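Local coordinates for hypothetical protein PA3696 (Pseudomonas aeruginosa, PDB 1YOX) that is of unknown function but belongs to the AIM24 family, named for mitochondrial biogenesis, within the cupin clan, at residues Glu7-Ser16 / Val20-Ala32. Sequence-based numbering, arbitrary orientation.
Sequences ELDYRILGES and VEIELDPGETVIA
Arg11 carries CG between its backbone N and carbonyl carbon (chi1 46°) and then runs extended to NE, while Glu21 holds CG anti to its own N (chi1 -170°); the two chains therefore lie alongside each other, pointing the same way. The guanidinium takes the carboxylate side-on: Arg11 NE bonds to Glu21 OE2 and Arg11 NH2 to Glu21 OE1, each at 2.9 Å. The planes are 71° apart, so both oxygens are met from above the carboxylate, and the NH2 bond is clearly more bent than the nearly straight NE bond. Glu21 OE1 is also hydrogen-bonded to Tyr39 OH and pairs with Arg168 of a second subunit; these added partners grip the carboxylate further and would probably favour its charged form. Leu13 CD1 sits over one guanidinium face, toward the rim.

Beneath the salt bridge, Arg11 and Glu21 form a hydrogen-bonded antiparallel pair through both backbone N-H groups. Two residues along, at the next hydrogen-bonded pair, Glu23 N reaches Asp9 O at 2.8 Å from above the carbonyl plane. On the other face, Tyr10 CB rests against both Val20 CG2 and Ile22 CD1, its ring edge-to-face with Phe158.

Leu8 closes the far end by splitting its methyls: CD1 meets Val30 CG2 (3.8 Å) and Ile22 CG2, whereas CD2 lies against Leu24 CD1 (3.8 Å). It thereby bridges strands 20-24 and 29-32, which belong to different sheets. Between them, the type II turn Asp25-Glu28 is braced by Asp25 N donating to Glu28 OE1 (2.9 Å).

Together, strands 9-13 and 20-24 make an antiparallel beta hairpin at the margin of a four-stranded sheet, with Leu8 packed into the interface with the neighbouring sheet of this all-beta, cupin-clan fold.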
loop_
_atom_site.group_PDB
_atom_site.type_symbol
_atom_site.label_atom_id
_atom_site.label_comp_id
_atom_site.label_asym_id
_atom_site.label_seq_id
_atom_site.Cartn_x
_atom_site.Cartn_y
_atom_site.Cartn_z
ATOM N N GLU C 7 26.565 -15.408 -5.746
ATOM C CA GLU C 7 27.318 -14.239 -5.154
ATOM C C GLU C 7 26.618 -13.690 -3.893
ATOM O O GLU C 7 27.235 -13.615 -2.828
ATOM C CB GLU C 7 27.595 -13.124 -6.198
ATOM C CG GLU C 7 28.200 -11.834 -5.604
ATOM C CD GLU C 7 29.094 -10.986 -6.559
ATOM O OE1 GLU C 7 29.480 -11.436 -7.691
ATOM O OE2 GLU C 7 29.426 -9.843 -6.126
ATOM N N LEU C 8 25.334 -13.332 -4.012
ATOM C CA LEU C 8 24.601 -12.724 -2.889
ATOM C C LEU C 8 23.593 -13.627 -2.208
ATOM O O LEU C 8 22.751 -14.228 -2.864
ATOM C CB LEU C 8 23.897 -11.431 -3.324
ATOM C CG LEU C 8 24.780 -10.213 -3.636
ATOM C CD1 LEU C 8 23.903 -8.994 -3.917
ATOM C CD2 LEU C 8 25.824 -9.913 -2.537
ATOM N N ASP C 9 23.678 -13.701 -0.880
ATOM C CA ASP C 9 22.594 -14.240 -0.081
ATOM C C ASP C 9 21.632 -13.132 0.337
ATOM O O ASP C 9 22.002 -11.970 0.440
ATOM C CB ASP C 9 23.100 -15.010 1.144
ATOM C CG ASP C 9 23.923 -16.243 0.757
ATOM O OD1 ASP C 9 23.340 -17.336 0.601
ATOM O OD2 ASP C 9 25.152 -16.106 0.575
ATOM N N TYR C 10 20.390 -13.524 0.592
ATOM C CA TYR C 10 19.350 -12.584 0.900
ATOM C C TYR C 10 18.216 -13.338 1.542
ATOM O O TYR C 10 18.170 -14.562 1.486
ATOM C CB TYR C 10 18.853 -11.897 -0.386
ATOM C CG TYR C 10 18.170 -12.857 -1.307
ATOM C CD1 TYR C 10 16.798 -13.085 -1.211
ATOM C CD2 TYR C 10 18.898 -13.578 -2.257
ATOM C CE1 TYR C 10 16.172 -13.990 -2.037
ATOM C CE2 TYR C 10 18.257 -14.490 -3.107
ATOM C CZ TYR C 10 16.911 -14.685 -2.981
ATOM O OH TYR C 10 16.278 -15.562 -3.808
ATOM N N ARG C 11 17.319 -12.591 2.175
ATOM C CA ARG C 11 16.006 -13.087 2.527
ATOM C C ARG C 11 15.011 -11.960 2.235
ATOM O O ARG C 11 15.312 -10.792 2.430
ATOM C CB ARG C 11 15.945 -13.524 3.988
ATOM C CG ARG C 11 16.560 -12.523 4.956
ATOM C CD ARG C 11 16.577 -13.043 6.386
ATOM N NE ARG C 11 16.873 -11.959 7.328
ATOM C CZ ARG C 11 16.091 -11.603 8.349
ATOM N NH1 ARG C 11 14.940 -12.240 8.596
ATOM N NH2 ARG C 11 16.468 -10.599 9.127
ATOM N N ILE C 12 13.853 -12.329 1.715
ATOM C CA ILE C 12 12.792 -11.404 1.414
ATOM C C ILE C 12 11.847 -11.430 2.606
ATOM O O ILE C 12 11.309 -12.480 2.956
ATOM C CB ILE C 12 12.059 -11.811 0.111
ATOM C CG1 ILE C 12 12.913 -11.449 -1.115
ATOM C CG2 ILE C 12 10.658 -11.139 0.003
ATOM C CD1 ILE C 12 12.556 -12.248 -2.393
ATOM N N LEU C 13 11.634 -10.265 3.215
ATOM C CA LEU C 13 10.783 -10.158 4.380
ATOM C C LEU C 13 9.376 -9.653 4.063
ATOM O O LEU C 13 9.181 -8.882 3.119
ATOM C CB LEU C 13 11.456 -9.246 5.400
ATOM C CG LEU C 13 12.895 -9.618 5.749
ATOM C CD1 LEU C 13 13.485 -8.505 6.584
ATOM C CD2 LEU C 13 12.886 -10.945 6.492
ATOM N N GLY C 14 8.406 -10.082 4.869
ATOM C CA GLY C 14 7.035 -9.617 4.765
ATOM C C GLY C 14 6.206 -10.496 3.854
ATOM O O GLY C 14 6.751 -11.332 3.116
ATOM N N GLU C 15 4.890 -10.279 3.889
ATOM C CA GLU C 15 3.951 -11.058 3.089
ATOM C C GLU C 15 3.541 -10.405 1.763
ATOM O O GLU C 15 4.104 -10.733 0.724
ATOM C CB GLU C 15 2.755 -11.556 3.925
ATOM C CG GLU C 15 3.039 -12.891 4.674
ATOM C CD GLU C 15 3.832 -13.907 3.820
ATOM O OE1 GLU C 15 3.509 -14.066 2.615
ATOM O OE2 GLU C 15 4.793 -14.536 4.341
ATOM N N SER C 16 2.572 -9.496 1.774
ATOM C CA SER C 16 2.176 -8.858 0.527
ATOM C C SER C 16 3.011 -7.611 0.240
ATOM O O SER C 16 3.149 -7.198 -0.923
ATOM C CB SER C 16 0.683 -8.520 0.521
ATOM O OG SER C 16 -0.052 -9.457 1.303
ATOM N N VAL C 20 13.838 -6.498 0.827
ATOM C CA VAL C 20 14.906 -7.435 0.610
ATOM C C VAL C 20 16.109 -7.125 1.484
ATOM O O VAL C 20 16.723 -6.071 1.389
ATOM C CB VAL C 20 15.292 -7.581 -0.905
ATOM C CG1 VAL C 20 15.913 -6.306 -1.438
ATOM C CG2 VAL C 20 16.246 -8.764 -1.081
ATOM N N GLU C 21 16.433 -8.066 2.353
ATOM C CA GLU C 21 17.586 -7.919 3.210
ATOM C C GLU C 21 18.702 -8.729 2.577
ATOM O O GLU C 21 18.631 -9.955 2.497
ATOM C CB GLU C 21 17.300 -8.375 4.641
ATOM C CG GLU C 21 18.430 -8.006 5.604
ATOM C CD GLU C 21 18.458 -8.864 6.850
ATOM O OE1 GLU C 21 17.927 -8.417 7.886
ATOM O OE2 GLU C 21 18.983 -10.000 6.790
ATOM N N ILE C 22 19.708 -8.012 2.104
ATOM C CA ILE C 22 20.867 -8.563 1.432
ATOM C C ILE C 22 21.950 -8.826 2.465
ATOM O O ILE C 22 22.306 -7.947 3.247
ATOM C CB ILE C 22 21.436 -7.566 0.396
ATOM C CG1 ILE C 22 20.340 -7.090 -0.602
ATOM C CG2 ILE C 22 22.700 -8.163 -0.297
ATOM C CD1 ILE C 22 19.844 -8.149 -1.594
ATOM N N GLU C 23 22.453 -10.061 2.464
ATOM C CA GLU C 23 23.549 -10.469 3.334
ATOM C C GLU C 23 24.867 -10.353 2.563
ATOM O O GLU C 23 25.059 -11.032 1.557
ATOM C CB GLU C 23 23.318 -11.903 3.809
ATOM C CG GLU C 23 24.398 -12.416 4.752
ATOM C CD GLU C 23 24.001 -13.714 5.396
ATOM O OE1 GLU C 23 23.169 -13.671 6.336
ATOM O OE2 GLU C 23 24.499 -14.777 4.946
ATOM N N LEU C 24 25.742 -9.477 3.037
ATOM C CA LEU C 24 27.036 -9.214 2.405
ATOM C C LEU C 24 28.181 -9.905 3.164
ATOM O O LEU C 24 28.375 -9.627 4.344
ATOM C CB LEU C 24 27.292 -7.694 2.392
ATOM C CG LEU C 24 26.970 -6.770 1.193
ATOM C CD1 LEU C 24 25.942 -7.326 0.234
ATOM C CD2 LEU C 24 26.635 -5.362 1.599
ATOM N N ASP C 25 28.927 -10.803 2.497
ATOM C CA ASP C 25 30.225 -11.277 3.035
ATOM C C ASP C 25 31.308 -10.197 2.918
ATOM O O ASP C 25 31.132 -9.219 2.162
ATOM C CB ASP C 25 30.641 -12.593 2.392
ATOM C CG ASP C 25 29.594 -13.686 2.594
ATOM O OD1 ASP C 25 29.023 -13.773 3.709
ATOM O OD2 ASP C 25 29.313 -14.436 1.629
ATOM N N PRO C 26 32.405 -10.305 3.713
ATOM C CA PRO C 26 33.433 -9.271 3.632
ATOM C C PRO C 26 33.904 -9.053 2.198
ATOM O O PRO C 26 34.098 -10.016 1.463
ATOM C CB PRO C 26 34.558 -9.843 4.486
ATOM C CG PRO C 26 33.851 -10.648 5.501
ATOM C CD PRO C 26 32.735 -11.307 4.749
ATOM N N GLY C 27 34.033 -7.791 1.798
ATOM C CA GLY C 27 34.426 -7.445 0.432
ATOM C C GLY C 27 33.302 -7.435 -0.597
ATOM O O GLY C 27 33.530 -6.959 -1.699
ATOM N N GLU C 28 32.101 -7.934 -0.250
ATOM C CA GLU C 28 30.976 -8.066 -1.218
ATOM C C GLU C 28 30.161 -6.776 -1.414
ATOM O O GLU C 28 30.148 -5.899 -0.555
ATOM C CB GLU C 28 30.030 -9.216 -0.834
ATOM C CG GLU C 28 30.621 -10.622 -0.946
ATOM C CD GLU C 28 29.542 -11.708 -0.911
ATOM O OE1 GLU C 28 28.477 -11.491 -0.283
ATOM O OE2 GLU C 28 29.749 -12.782 -1.525
ATOM N N THR C 29 29.470 -6.659 -2.539
ATOM C CA THR C 29 28.789 -5.393 -2.856
ATOM C C THR C 29 27.425 -5.579 -3.497
ATOM O O THR C 29 27.223 -6.491 -4.280
ATOM C CB THR C 29 29.673 -4.469 -3.715
ATOM O OG1 THR C 29 30.871 -4.205 -2.992
ATOM C CG2 THR C 29 28.977 -3.111 -4.025
ATOM N N VAL C 30 26.493 -4.712 -3.119
ATOM C CA VAL C 30 25.187 -4.622 -3.760
ATOM C C VAL C 30 24.956 -3.179 -4.262
ATOM O O VAL C 30 25.404 -2.195 -3.635
ATOM C CB VAL C 30 24.064 -5.132 -2.830
ATOM C CG1 VAL C 30 23.874 -4.211 -1.593
ATOM C CG2 VAL C 30 22.771 -5.334 -3.586
ATOM N N ILE C 31 24.302 -3.072 -5.419
ATOM C CA ILE C 31 24.013 -1.772 -6.004
ATOM C C ILE C 31 22.512 -1.489 -5.964
ATOM O O ILE C 31 21.687 -2.369 -6.191
ATOM C CB ILE C 31 24.674 -1.572 -7.401
ATOM C CG1 ILE C 31 24.067 -2.475 -8.468
ATOM C CG2 ILE C 31 26.190 -1.822 -7.319
ATOM C CD1 ILE C 31 24.612 -2.165 -9.903
ATOM N N ALA C 32 22.171 -0.265 -5.603
ATOM C CA ALA C 32 20.787 0.121 -5.413
ATOM C C ALA C 32 20.680 1.630 -5.564
ATOM O O ALA C 32 21.663 2.344 -5.391
ATOM C CB ALA C 32 20.340 -0.277 -4.021
HETATM O O HOH W 1 31.047 -8.235 -5.075
HETATM O O HOH W 2 26.602 -12.906 0.481
#